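Local atomic coordinates of N-acetylglucosamine 2-epimerase (Xylella fastidiosa, PDB entry 3GT5), a protein that probably isomerises a sugar, as an epimerase of the N-acylglucosamine 2-epimerase family, although its own substrate is not established. Residues Ala211-Leu216 / Val227-Asn232; Asn235-Phe240 / Ile302-Lys307; Tyr153-Asp158 / Arg207-Lys212; His147-Glu152 / Ala198-Asp203. All coordinates share one frame; numbering follows the deposited sequence. Where two conformers were deposited one is given.

Interaction 1 (Ala211-Leu216 / Val227-Asn232); sequences AKADGL and VDWDYN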
loop_
_atom_site.group_PDB
_atom_site.type_symbol
_atom_site.label_atom_id
_atom_site.label_comp_id
_atom_site.label_asym_id
_atom_site.label_seq_id
_atom_site.Cartn_x
_atom_site.Cartn_y
_atom_site.Cartn_z
ATOM N N ALA A 211 -13.952 10.923 -13.012
ATOM C CA ALA A 211 -15.064 11.547 -13.732
ATOM C C ALA A 211 -15.998 10.536 -14.374
ATOM O O ALA A 211 -17.165 10.819 -14.565
ATOM C CB ALA A 211 -14.549 12.528 -14.766
ATOM N N LYS A 212 -15.499 9.333 -14.662
ATOM C CA LYS A 212 -16.293 8.311 -15.331
ATOM C C LYS A 212 -17.125 7.492 -14.350
ATOM O O LYS A 212 -17.904 6.611 -14.761
ATOM C CB LYS A 212 -15.360 7.402 -16.114
ATOM C CG LYS A 212 -14.460 8.128 -17.136
ATOM C CD LYS A 212 -13.579 7.130 -17.877
ATOM C CE LYS A 212 -12.492 7.831 -18.677
ATOM N NZ LYS A 212 -12.970 8.103 -19.999
ATOM N N ALA A 213 -16.967 7.758 -13.055
ATOM C CA ALA A 213 -17.655 6.937 -12.034
ATOM C C ALA A 213 -18.171 7.807 -10.929
ATOM O O ALA A 213 -18.074 7.477 -9.739
ATOM C CB ALA A 213 -16.703 5.854 -11.492
ATOM N N ASP A 214 -18.655 8.973 -11.339
ATOM C CA ASP A 214 -19.362 9.883 -10.480
ATOM C C ASP A 214 -18.509 10.439 -9.358
ATOM O O ASP A 214 -18.995 10.710 -8.268
ATOM C CB ASP A 214 -20.666 9.243 -9.970
ATOM C CG ASP A 214 -21.728 10.295 -9.648
ATOM O OD1 ASP A 214 -21.763 11.317 -10.375
ATOM O OD2 ASP A 214 -22.491 10.115 -8.664
ATOM N N GLY A 215 -17.230 10.633 -9.651
ATOM C CA GLY A 215 -16.331 11.329 -8.751
ATOM C C GLY A 215 -15.543 10.486 -7.770
ATOM O O GLY A 215 -14.805 11.048 -6.924
ATOM N N LEU A 216 -15.695 9.163 -7.829
ATOM C CA LEU A 216 -14.864 8.240 -7.052
ATOM C C LEU A 216 -14.073 7.373 -8.010
ATOM O O LEU A 216 -14.412 7.287 -9.189
ATOM C CB LEU A 216 -15.703 7.367 -6.122
ATOM C CG LEU A 216 -16.426 8.079 -4.975
ATOM C CD1 LEU A 216 -17.161 7.006 -4.154
ATOM C CD2 LEU A 216 -15.469 8.861 -4.082
ATOM N N VAL A 227 -14.760 2.372 -17.914
ATOM C CA VAL A 227 -15.053 1.589 -16.721
ATOM C C VAL A 227 -15.536 0.181 -17.091
ATOM O O VAL A 227 -16.408 0.030 -17.977
ATOM C CB VAL A 227 -16.131 2.273 -15.847
ATOM C CG1 VAL A 227 -16.504 1.327 -14.693
ATOM C CG2 VAL A 227 -15.610 3.619 -15.316
ATOM N N ASP A 228 -14.997 -0.830 -16.422
ATOM C CA ASP A 228 -15.472 -2.219 -16.512
ATOM C C ASP A 228 -16.279 -2.468 -15.225
ATOM O O ASP A 228 -15.745 -2.762 -14.199
ATOM C CB ASP A 228 -14.303 -3.202 -16.667
ATOM C CG ASP A 228 -14.756 -4.653 -16.872
ATOM O OD1 ASP A 228 -15.949 -4.950 -16.567
ATOM O OD2 ASP A 228 -13.926 -5.481 -17.304
ATOM N N TRP A 229 -17.592 -2.357 -15.305
ATOM C CA TRP A 229 -18.416 -2.487 -14.106
ATOM C C TRP A 229 -18.559 -3.938 -13.605
ATOM O O TRP A 229 -18.999 -4.131 -12.485
ATOM C CB TRP A 229 -19.798 -1.909 -14.377
ATOM C CG TRP A 229 -19.828 -0.469 -14.678
ATOM C CD1 TRP A 229 -20.035 0.103 -15.907
ATOM C CD2 TRP A 229 -19.670 0.600 -13.763
ATOM N NE1 TRP A 229 -20.022 1.457 -15.806
ATOM C CE2 TRP A 229 -19.811 1.802 -14.497
ATOM C CE3 TRP A 229 -19.419 0.676 -12.387
ATOM C CZ2 TRP A 229 -19.706 3.051 -13.896
ATOM C CZ3 TRP A 229 -19.328 1.927 -11.778
ATOM C CH2 TRP A 229 -19.472 3.096 -12.535
ATOM N N ASP A 230 -18.262 -4.928 -14.452
ATOM C CA ASP A 230 -18.509 -6.335 -14.166
ATOM C C ASP A 230 -17.270 -7.162 -13.779
ATOM O O ASP A 230 -17.382 -8.351 -13.442
ATOM C CB ASP A 230 -19.156 -6.990 -15.387
ATOM C CG ASP A 230 -20.613 -6.608 -15.557
ATOM O OD1 ASP A 230 -21.256 -6.162 -14.592
ATOM O OD2 ASP A 230 -21.120 -6.828 -16.682
ATOM N N TYR A 231 -16.074 -6.579 -13.895
ATOM C CA TYR A 231 -14.867 -7.345 -13.623
ATOM C C TYR A 231 -14.872 -7.857 -12.186
ATOM O O TYR A 231 -14.985 -7.076 -11.249
ATOM C CB TYR A 231 -13.607 -6.503 -13.892
ATOM C CG TYR A 231 -12.339 -7.302 -13.838
ATOM C CD1 TYR A 231 -11.811 -7.911 -14.972
ATOM C CD2 TYR A 231 -11.697 -7.528 -12.620
ATOM C CE1 TYR A 231 -10.666 -8.712 -14.897
ATOM C CE2 TYR A 231 -10.558 -8.261 -12.552
ATOM C CZ TYR A 231 -10.049 -8.883 -13.675
ATOM O OH TYR A 231 -8.904 -9.655 -13.549
ATOM N N ASN A 232 -14.700 -9.165 -12.042
ATOM C CA ASN A 232 -14.692 -9.891 -10.754
ATOM C C ASN A 232 -15.994 -9.764 -9.973
ATOM O O ASN A 232 -16.005 -9.938 -8.756
ATOM C CB ASN A 232 -13.467 -9.566 -9.889
ATOM C CG ASN A 232 -12.263 -10.378 -10.256
ATOM O OD1 ASN A 232 -12.368 -11.355 -11.030
ATOM N ND2 ASN A 232 -11.086 -9.991 -9.707
#

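Interaction 2 (Asn235-Phe240 / Ile302-Lys307); sequences NPKHLF and ICDDDK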
loop_
_atom_site.group_PDB
_atom_site.type_symbol
_atom_site.label_atom_id
_atom_site.label_comp_id
_atom_site.label_asym_id
_atom_site.label_seq_id
_atom_site.Cartn_x
_atom_site.Cartn_y
_atom_site.Cartn_z
ATOM N N ASN A 235 -16.125 -12.959 -8.437
ATOM C CA ASN A 235 -15.052 -13.265 -7.484
ATOM C C ASN A 235 -14.714 -11.983 -6.719
ATOM O O ASN A 235 -13.609 -11.458 -6.822
ATOM C CB ASN A 235 -13.846 -13.815 -8.253
ATOM C CG ASN A 235 -12.708 -14.256 -7.338
ATOM O OD1 ASN A 235 -12.905 -14.497 -6.140
ATOM N ND2 ASN A 235 -11.519 -14.332 -7.892
ATOM N N PRO A 236 -15.681 -11.478 -5.942
ATOM C CA PRO A 236 -15.599 -10.090 -5.472
ATOM C C PRO A 236 -14.635 -9.866 -4.307
ATOM O O PRO A 236 -14.324 -8.724 -3.987
ATOM C CB PRO A 236 -17.058 -9.786 -5.062
ATOM C CG PRO A 236 -17.590 -11.095 -4.642
ATOM C CD PRO A 236 -16.952 -12.116 -5.538
ATOM N N LYS A 237 -14.185 -10.947 -3.663
ATOM C CA LYS A 237 -13.180 -10.839 -2.614
ATOM C C LYS A 237 -11.751 -11.188 -3.100
ATOM O O LYS A 237 -10.855 -11.440 -2.283
ATOM C CB LYS A 237 -13.585 -11.735 -1.439
ATOM C CG LYS A 237 -15.037 -11.485 -0.978
ATOM C CD LYS A 237 -15.439 -12.454 0.124
ATOM C CE LYS A 237 -16.657 -11.953 0.889
ATOM N NZ LYS A 237 -16.978 -12.904 2.005
ATOM N N HIS A 238 -11.528 -11.204 -4.416
ATOM C CA HIS A 238 -10.180 -11.356 -4.937
ATOM C C HIS A 238 -9.289 -10.371 -4.181
ATOM O O HIS A 238 -9.701 -9.250 -3.923
ATOM C CB HIS A 238 -10.197 -11.073 -6.450
ATOM C CG HIS A 238 -8.898 -11.352 -7.125
ATOM N ND1 HIS A 238 -7.864 -10.443 -7.146
ATOM C CD2 HIS A 238 -8.470 -12.436 -7.816
ATOM C CE1 HIS A 238 -6.849 -10.956 -7.825
ATOM N NE2 HIS A 238 -7.188 -12.170 -8.232
ATOM N N LEU A 239 -8.062 -10.773 -3.817
ATOM C CA LEU A 239 -7.190 -10.004 -2.896
ATOM C C LEU A 239 -6.701 -8.683 -3.475
ATOM O O LEU A 239 -6.662 -7.674 -2.766
ATOM C CB LEU A 239 -5.974 -10.872 -2.464
ATOM C CG LEU A 239 -4.970 -10.304 -1.435
ATOM C CD1 LEU A 239 -5.652 -9.800 -0.173
ATOM C CD2 LEU A 239 -3.876 -11.367 -1.067
ATOM N N PHE A 240 -6.357 -8.666 -4.761
ATOM C CA PHE A 240 -5.843 -7.456 -5.396
ATOM C C PHE A 240 -6.833 -6.740 -6.285
ATOM O O PHE A 240 -6.650 -5.545 -6.565
ATOM C CB PHE A 240 -4.574 -7.786 -6.202
ATOM C CG PHE A 240 -3.461 -8.346 -5.352
ATOM C CD1 PHE A 240 -2.710 -7.519 -4.532
ATOM C CD2 PHE A 240 -3.213 -9.702 -5.318
ATOM C CE1 PHE A 240 -1.682 -8.047 -3.710
ATOM C CE2 PHE A 240 -2.174 -10.222 -4.492
ATOM C CZ PHE A 240 -1.422 -9.382 -3.711
ATOM N N ILE A 302 -23.620 -0.966 0.645
ATOM C CA ILE A 302 -22.469 -1.758 1.090
ATOM C C ILE A 302 -22.521 -3.157 0.495
ATOM O O ILE A 302 -23.521 -3.894 0.654
ATOM C CB ILE A 302 -22.363 -1.801 2.645
ATOM C CG1 ILE A 302 -22.181 -0.400 3.212
ATOM C CG2 ILE A 302 -21.237 -2.765 3.087
ATOM C CD1 ILE A 302 -20.956 0.279 2.781
ATOM N N CYS A 303 -21.455 -3.566 -0.194
ATOM C CA CYS A 303 -21.423 -4.887 -0.797
ATOM C C CYS A 303 -20.491 -5.840 -0.057
ATOM O O CYS A 303 -20.540 -7.049 -0.273
ATOM C CB CYS A 303 -21.060 -4.805 -2.283
ATOM S SG CYS A 303 -19.500 -3.952 -2.597
ATOM N N ASP A 304 -19.646 -5.299 0.830
ATOM C CA ASP A 304 -18.798 -6.107 1.677
ATOM C C ASP A 304 -18.608 -5.306 2.963
ATOM O O ASP A 304 -17.989 -4.228 2.971
ATOM C CB ASP A 304 -17.472 -6.467 0.936
ATOM C CG ASP A 304 -16.619 -7.472 1.679
ATOM O OD1 ASP A 304 -16.789 -7.625 2.909
ATOM O OD2 ASP A 304 -15.754 -8.118 1.030
ATOM N N ASP A 305 -19.190 -5.819 4.045
ATOM C CA ASP A 305 -19.111 -5.138 5.308
ATOM C C ASP A 305 -17.980 -5.620 6.217
ATOM O O ASP A 305 -17.937 -5.150 7.342
ATOM C CB ASP A 305 -20.441 -5.150 6.052
ATOM C CG ASP A 305 -20.841 -6.507 6.552
ATOM O OD1 ASP A 305 -20.358 -7.537 6.053
ATOM O OD2 ASP A 305 -21.677 -6.527 7.488
ATOM N N ASP A 306 -17.102 -6.514 5.737
ATOM C CA ASP A 306 -15.879 -6.866 6.467
ATOM C C ASP A 306 -15.051 -5.581 6.732
ATOM O O ASP A 306 -15.081 -4.612 5.943
ATOM C CB ASP A 306 -15.038 -7.911 5.723
ATOM C CG ASP A 306 -15.650 -9.328 5.737
ATOM O OD1 ASP A 306 -16.535 -9.605 6.581
ATOM O OD2 ASP A 306 -15.259 -10.111 4.873
ATOM N N LYS A 307 -14.304 -5.601 7.832
ATOM C CA LYS A 307 -13.506 -4.490 8.272
ATOM C C LYS A 307 -12.037 -4.924 8.157
ATOM O O LYS A 307 -11.577 -5.811 8.884
ATOM C CB LYS A 307 -13.827 -4.136 9.736
ATOM C CG LYS A 307 -15.316 -3.964 10.064
ATOM C CD LYS A 307 -15.988 -2.831 9.375
ATOM C CE LYS A 307 -17.555 -2.910 9.588
ATOM N NZ LYS A 307 -17.995 -2.850 11.022
#

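Interaction 3 (Tyr153-Asp158 / Arg207-Lys212); sequences YGLYKD and RRQAAK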
loop_
_atom_site.group_PDB
_atom_site.type_symbol
_atom_site.label_atom_id
_atom_site.label_comp_id
_atom_site.label_asym_id
_atom_site.label_seq_id
_atom_site.Cartn_x
_atom_site.Cartn_y
_atom_site.Cartn_z
ATOM N N TYR A 153 -2.379 7.321 -22.732
ATOM C CA TYR A 153 -3.301 7.370 -21.605
ATOM C C TYR A 153 -2.703 7.984 -20.330
ATOM O O TYR A 153 -3.441 8.382 -19.443
ATOM C CB TYR A 153 -3.859 6.017 -21.324
ATOM C CG TYR A 153 -4.773 5.514 -22.408
ATOM C CD1 TYR A 153 -6.088 5.971 -22.507
ATOM C CD2 TYR A 153 -4.324 4.645 -23.357
ATOM C CE1 TYR A 153 -6.947 5.483 -23.538
ATOM C CE2 TYR A 153 -5.165 4.202 -24.398
ATOM C CZ TYR A 153 -6.442 4.593 -24.455
ATOM O OH TYR A 153 -7.256 4.083 -25.469
ATOM N N GLY A 154 -1.391 8.098 -20.260
ATOM C CA GLY A 154 -0.718 8.587 -19.045
ATOM C C GLY A 154 -0.798 7.633 -17.855
ATOM O O GLY A 154 -0.770 8.066 -16.686
ATOM N N LEU A 155 -0.943 6.350 -18.175
ATOM C CA LEU A 155 -1.064 5.254 -17.200
ATOM C C LEU A 155 -0.337 3.965 -17.603
ATOM O O LEU A 155 -0.149 3.695 -18.802
ATOM C CB LEU A 155 -2.557 4.942 -16.998
ATOM C CG LEU A 155 -3.397 6.059 -16.421
ATOM C CD1 LEU A 155 -4.894 5.815 -16.645
ATOM C CD2 LEU A 155 -3.059 6.225 -14.941
ATOM N N TYR A 156 0.018 3.123 -16.615
ATOM C CA TYR A 156 0.662 1.858 -16.847
ATOM C C TYR A 156 -0.385 0.775 -17.089
ATOM O O TYR A 156 -1.451 0.745 -16.426
ATOM C CB TYR A 156 1.546 1.447 -15.644
ATOM C CG TYR A 156 2.737 2.365 -15.445
ATOM C CD1 TYR A 156 3.922 2.189 -16.165
ATOM C CD2 TYR A 156 2.674 3.427 -14.558
ATOM C CE1 TYR A 156 4.989 3.070 -15.999
ATOM C CE2 TYR A 156 3.745 4.275 -14.381
ATOM C CZ TYR A 156 4.883 4.086 -15.080
ATOM O OH TYR A 156 5.912 4.963 -14.856
ATOM N N LYS A 157 -0.043 -0.116 -18.009
ATOM C CA LYS A 157 -0.765 -1.377 -18.209
ATOM C C LYS A 157 -0.527 -2.300 -17.033
ATOM O O LYS A 157 0.442 -2.133 -16.293
ATOM C CB LYS A 157 -0.295 -2.031 -19.509
ATOM C CG LYS A 157 -0.490 -1.099 -20.706
ATOM C CD LYS A 157 -0.234 -1.781 -22.045
ATOM C CE LYS A 157 1.180 -2.289 -22.159
ATOM N NZ LYS A 157 1.584 -2.380 -23.589
ATOM N N ASP A 158 -1.378 -3.300 -16.862
ATOM C CA ASP A 158 -1.325 -4.072 -15.607
ATOM C C ASP A 158 -0.511 -5.354 -15.594
ATOM O O ASP A 158 0.195 -5.638 -14.636
ATOM C CB ASP A 158 -2.729 -4.400 -15.169
ATOM C CG ASP A 158 -2.924 -4.179 -13.698
ATOM O OD1 ASP A 158 -2.933 -5.200 -12.963
ATOM O OD2 ASP A 158 -3.080 -2.991 -13.291
ATOM N N ARG A 207 -8.762 12.499 -11.342
ATOM C CA ARG A 207 -9.567 13.443 -12.109
ATOM C C ARG A 207 -10.211 12.782 -13.308
ATOM O O ARG A 207 -11.443 12.624 -13.302
ATOM C CB ARG A 207 -8.774 14.695 -12.473
ATOM C CG ARG A 207 -8.306 15.431 -11.226
ATOM C CD ARG A 207 -8.213 16.954 -11.431
ATOM N NE ARG A 207 -7.109 17.252 -12.300
ATOM C CZ ARG A 207 -6.727 18.476 -12.650
ATOM N NH1 ARG A 207 -5.672 18.609 -13.431
ATOM N NH2 ARG A 207 -7.407 19.548 -12.256
ATOM N N ARG A 208 -9.439 12.379 -14.315
ATOM C CA ARG A 208 -10.054 11.809 -15.517
ATOM C C ARG A 208 -10.856 10.539 -15.268
ATOM O O ARG A 208 -12.018 10.454 -15.684
ATOM C CB ARG A 208 -9.022 11.530 -16.581
ATOM C CG ARG A 208 -9.648 11.356 -17.939
ATOM C CD ARG A 208 -8.560 10.969 -18.953
ATOM N NE ARG A 208 -7.909 9.679 -18.649
ATOM C CZ ARG A 208 -6.762 9.256 -19.198
ATOM N NH1 ARG A 208 -6.117 10.014 -20.095
ATOM N NH2 ARG A 208 -6.240 8.083 -18.851
ATOM N N GLN A 209 -10.231 9.559 -14.647
ATOM C CA GLN A 209 -10.928 8.280 -14.425
ATOM C C GLN A 209 -12.050 8.421 -13.419
ATOM O O GLN A 209 -13.124 7.812 -13.603
ATOM C CB GLN A 209 -9.986 7.121 -14.042
ATOM C CG GLN A 209 -8.855 6.800 -15.074
ATOM C CD GLN A 209 -9.383 6.566 -16.467
ATOM O OE1 GLN A 209 -8.981 7.243 -17.413
ATOM N NE2 GLN A 209 -10.271 5.588 -16.611
ATOM N N ALA A 210 -11.830 9.192 -12.364
ATOM C CA ALA A 210 -12.885 9.424 -11.367
ATOM C C ALA A 210 -14.131 10.057 -12.002
ATOM O O ALA A 210 -15.227 9.757 -11.571
ATOM C CB ALA A 210 -12.373 10.291 -10.190
ATOM N N ALA A 211 -13.952 10.923 -13.012
ATOM C CA ALA A 211 -15.064 11.547 -13.732
ATOM C C ALA A 211 -15.998 10.536 -14.374
ATOM O O ALA A 211 -17.165 10.819 -14.565
ATOM C CB ALA A 211 -14.549 12.528 -14.766
ATOM N N LYS A 212 -15.499 9.333 -14.662
ATOM C CA LYS A 212 -16.293 8.311 -15.331
ATOM C C LYS A 212 -17.125 7.492 -14.350
ATOM O O LYS A 212 -17.904 6.611 -14.761
ATOM C CB LYS A 212 -15.360 7.402 -16.114
ATOM C CG LYS A 212 -14.460 8.128 -17.136
ATOM C CD LYS A 212 -13.579 7.130 -17.877
ATOM C CE LYS A 212 -12.492 7.831 -18.677
ATOM N NZ LYS A 212 -12.970 8.103 -19.999
#

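Interaction 4 (His147-Glu152 / Ala198-Asp203); sequences HFWDAE and ALVLAD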
loop_
_atom_site.group_PDB
_atom_site.type_symbol
_atom_site.label_atom_id
_atom_site.label_comp_id
_atom_site.label_asym_id
_atom_site.label_seq_id
_atom_site.Cartn_x
_atom_site.Cartn_y
_atom_site.Cartn_z
ATOM N N HIS A 147 8.000 -1.598 -21.357
ATOM C CA HIS A 147 6.886 -2.542 -21.484
ATOM C C HIS A 147 5.528 -2.068 -20.985
ATOM O O HIS A 147 4.492 -2.421 -21.575
ATOM C CB HIS A 147 7.207 -3.844 -20.760
ATOM C CG HIS A 147 8.434 -4.533 -21.259
ATOM N ND1 HIS A 147 8.531 -5.067 -22.533
ATOM C CD2 HIS A 147 9.593 -4.842 -20.627
ATOM C CE1 HIS A 147 9.707 -5.666 -22.659
ATOM N NE2 HIS A 147 10.371 -5.539 -21.522
ATOM N N PHE A 148 5.500 -1.350 -19.865
ATOM C CA PHE A 148 4.252 -1.078 -19.186
ATOM C C PHE A 148 3.619 0.290 -19.462
ATOM O O PHE A 148 2.426 0.456 -19.419
ATOM C CB PHE A 148 4.456 -1.219 -17.668
ATOM C CG PHE A 148 4.652 -2.612 -17.221
ATOM C CD1 PHE A 148 3.575 -3.367 -16.744
ATOM C CD2 PHE A 148 5.906 -3.191 -17.256
ATOM C CE1 PHE A 148 3.738 -4.644 -16.335
ATOM C CE2 PHE A 148 6.078 -4.526 -16.839
ATOM C CZ PHE A 148 4.995 -5.242 -16.377
ATOM N N TRP A 149 4.437 1.312 -19.670
ATOM C CA TRP A 149 3.936 2.663 -19.804
ATOM C C TRP A 149 3.147 2.850 -21.094
ATOM O O TRP A 149 3.581 2.418 -22.172
ATOM C CB TRP A 149 5.104 3.629 -19.763
ATOM C CG TRP A 149 4.722 5.050 -19.864
ATOM C CD1 TRP A 149 5.202 5.932 -20.787
ATOM C CD2 TRP A 149 3.881 5.825 -18.971
ATOM N NE1 TRP A 149 4.682 7.179 -20.569
ATOM C CE2 TRP A 149 3.865 7.141 -19.462
ATOM C CE3 TRP A 149 3.115 5.523 -17.832
ATOM C CZ2 TRP A 149 3.144 8.172 -18.842
ATOM C CZ3 TRP A 149 2.403 6.548 -17.218
ATOM C CH2 TRP A 149 2.430 7.857 -17.712
ATOM N N ASP A 150 1.991 3.484 -20.996
ATOM C CA ASP A 150 1.190 3.826 -22.194
ATOM C C ASP A 150 1.029 5.341 -22.235
ATOM O O ASP A 150 0.072 5.917 -21.660
ATOM C CB ASP A 150 -0.150 3.092 -22.082
ATOM C CG ASP A 150 -0.964 3.077 -23.374
ATOM O OD1 ASP A 150 -0.635 3.751 -24.374
ATOM O OD2 ASP A 150 -1.986 2.370 -23.304
ATOM N N ALA A 151 1.940 6.013 -22.943
ATOM C CA ALA A 151 1.946 7.491 -22.956
ATOM C C ALA A 151 0.615 8.144 -23.389
ATOM O O ALA A 151 0.237 9.199 -22.879
ATOM C CB ALA A 151 3.079 7.976 -23.874
ATOM N N GLU A 152 -0.119 7.486 -24.277
ATOM C CA GLU A 152 -1.359 8.008 -24.839
ATOM C C GLU A 152 -2.413 8.214 -23.724
ATOM O O GLU A 152 -3.225 9.152 -23.771
ATOM C CB GLU A 152 -1.846 7.019 -25.930
ATOM C CG GLU A 152 -3.308 7.009 -26.240
ATOM C CD GLU A 152 -3.650 6.234 -27.516
ATOM O OE1 GLU A 152 -3.199 5.082 -27.699
ATOM O OE2 GLU A 152 -4.419 6.778 -28.329
ATOM N N ALA A 198 4.633 10.709 -10.858
ATOM C CA ALA A 198 3.606 10.567 -9.791
ATOM C C ALA A 198 2.437 11.484 -9.981
ATOM O O ALA A 198 1.261 11.102 -9.804
ATOM C CB ALA A 198 4.239 10.775 -8.374
ATOM N N LEU A 199 2.713 12.736 -10.355
ATOM C CA LEU A 199 1.660 13.710 -10.559
ATOM C C LEU A 199 0.769 13.362 -11.728
ATOM O O LEU A 199 -0.453 13.575 -11.622
ATOM C CB LEU A 199 2.230 15.137 -10.744
ATOM C CG LEU A 199 1.152 16.233 -10.869
ATOM C CD1 LEU A 199 0.325 16.396 -9.592
ATOM C CD2 LEU A 199 1.809 17.599 -11.343
ATOM N N VAL A 200 1.369 12.932 -12.843
ATOM C CA VAL A 200 0.604 12.493 -14.043
ATOM C C VAL A 200 -0.382 11.352 -13.654
ATOM O O VAL A 200 -1.581 11.425 -13.969
ATOM C CB VAL A 200 1.495 12.022 -15.206
ATOM C CG1 VAL A 200 0.630 11.376 -16.354
ATOM C CG2 VAL A 200 2.357 13.175 -15.774
ATOM N N LEU A 201 0.119 10.364 -12.941
ATOM C CA LEU A 201 -0.705 9.210 -12.501
ATOM C C LEU A 201 -1.853 9.695 -11.624
ATOM O O LEU A 201 -3.016 9.286 -11.819
ATOM C CB LEU A 201 0.133 8.195 -11.729
ATOM C CG LEU A 201 1.263 7.454 -12.435
ATOM C CD1 LEU A 201 2.071 6.567 -11.432
ATOM C CD2 LEU A 201 0.762 6.616 -13.641
ATOM N N ALA A 202 -1.549 10.548 -10.634
ATOM C CA ALA A 202 -2.628 11.139 -9.805
ATOM C C ALA A 202 -3.692 11.909 -10.598
ATOM O O ALA A 202 -4.878 11.759 -10.380
ATOM C CB ALA A 202 -2.052 12.032 -8.682
ATOM N N ASP A 203 -3.259 12.713 -11.554
ATOM C CA ASP A 203 -4.181 13.470 -12.366
ATOM C C ASP A 203 -5.090 12.540 -13.183
ATOM O O ASP A 203 -6.338 12.678 -13.172
ATOM C CB ASP A 203 -3.401 14.364 -13.289
ATOM C CG ASP A 203 -4.305 15.023 -14.329
ATOM O OD1 ASP A 203 -5.286 15.655 -13.942
ATOM O OD2 ASP A 203 -4.076 14.796 -15.554
#

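Interaction 1 (Ala211-Leu216 / Val227-Asn232)
Val227 points its side chain at the backbone of Lys212, with CG2 lying 3.8 Å from Lys212 O and 3.9 Å from Lys212 CB. One chi1 of 174° assigns both its methyls: CG2 is left for Lys212, while CG1 lies 3.3 Å above the plane of the Trp229 ring and over its centre. The ammonium of Lys212 is engaged elsewhere, in a salt bridge with Glu226. Asp228 shapes the chain between the two touching residues: its OD1 accepts from Asp230 N at 3.1 Å, closing an Asx turn. Beyond it Trp229 reaches back to the first segment. Its CH2 meets Ala213 CB at 4.0 Å in apolar packing, and its CZ2 approaches Lys212 O at 4.1 Å, a van der Waals contact; both partners lie obliquely to the ring. Ala213 opens a type I' turn to Leu216, defined by the positive phi values of Asp214 and Gly215. Farther on, Tyr231 OH is hydrogen-bonded to Arg241 NH1. This is packing between two loops: one leaves helix 192-211 and reverses toward strand 220-221, the other runs from that strand toward helix 247-263, and Leu216 rests on helix 269-284.

Interaction 2 (Asn235-Phe240 / Ile302-Lys307)
Lys237 lies across Asp304 at about a right angle, joining a type I turn, Asn235 to His238, to a strand interrupted by a classic beta bulge at Cys303 and Asp304, both of which face Gly295. The lysine is extended beyond CG, and its aliphatic part does the touching: CE lies 3.9 Å and CG 4.0 Å from Asp304 OD2. The carboxylate oxygen therefore sits beside the hydrocarbon stem, whereas Lys237 NZ is carried past it. That ammonium comes no nearer than 4.4 Å to Asp306 OD2, beyond a salt bridge, so any attraction is probably long-range and weak. Asp306 has a firmer partner at its other oxygen, OD1, which is hydrogen-bonded to Tyr365 OH. Asp304 in turn is steadied from its own strand. With CG turned opposite its backbone N (chi1 -172°), the carboxylate can complete an Asx turn: Asp304 OD1 accepts a hydrogen bond from Asp306 N at 3.1 Å, with an N-H...O angle of 155°, the donor approaching almost end-on to the C-O bond.

Interaction 3 (Tyr153-Asp158 / Arg207-Lys212)
Two torsions send the guanidinium of Arg208 to the carbonyl of Tyr153: chi1 of -162° extends the chain from the helix, and a bend at chi3, 63°, turns the head group. Arg208 NH2 then donates to Tyr153 O at 2.9 Å, in the carbonyl plane and on a lone pair, although the oxygen is tilted somewhat from the guanidinium plane. NH1 adds a weak second bond to the same Tyr153 O at 3.2 Å. On its flank the group is held by its sequence neighbour, since Arg208 NE reaches Gln209 OE1 at 2.9 Å and NH2 reaches that oxygen at 3.2 Å. This side-on grip on one atom lies in the guanidinium plane and should limit rotation of the head group. Gln209 is itself positioned through NE2, which bonds Trp225 O. Leu155 slides past Arg208 in the opposite direction, its CD1 at the guanidinium edge, 3.4 Å from NH2, and 4.4 Å from Gln209 CG. The contact thus ties the last turn of helix 192-211 to the turn that leads into strand 155-160, with Leu155 also packed on Leu201 and Ile205 of that helix and on Asn175 of helix 172-189.

Interaction 4 (His147-Glu152 / Ala198-Asp203)
The shortest polar bond here, Asp203 N to Leu199 O at 2.9 Å, is a helical one, and it belongs to the turn that offers Val200 and Leu201 to Trp149. Across the contact itself the evidence is purely apolar. Trp149 has CG opposite its backbone N (chi1 -179°), which carries the indole toward the helix. Its CZ3 lies 3.9 Å from Leu201 CD2 and its CH2 4.2 Å from Val200 CG1; both methyls are near the ring plane, so the six-membered ring meets the helix edge-first. Val200 meets the indole at about a right angle, Leu201 on a slant. Over one indole face sits Ala151 N, 3.8 Å above the plane and toward the rim; Arg197 makes a cation-pi contact, and the ring of Tyr156 meets the indole at about 55°. Leu201 also touches Met178 of helix 172-189. An edge strand, 149-150, is thereby packed against helix 192-211, a packing of short strands against helices that suits the helical (alpha/alpha)-barrel architecture of this epimerase family.

Along the chain, interactions 4 and 3 interleave: 147-152 and 153-158 come first, then 198-203 and 207-212. Their centres lie 8 Å apart, both use helix 192-211, and their strands, 149-150 and 155-160, are neighbours in one antiparallel sheet, joined by Lys157 N to Phe148 O at 2.9 Å. Interaction 1 starts where that helix ends, sharing Ala211 and Lys212 with interaction 3, about 11 Å between centres. Interaction 2 follows in series, touching interaction 1 through Asn232 and His238; its centre lies about 16 Å from that of interaction 1 and about 27 Å from that of interaction 4. Interactions 3 and 4 join strands to helix 192-211, whereas 1 and 2 join loops to each other and to a strand of a second sheet, all within the epimerase family region.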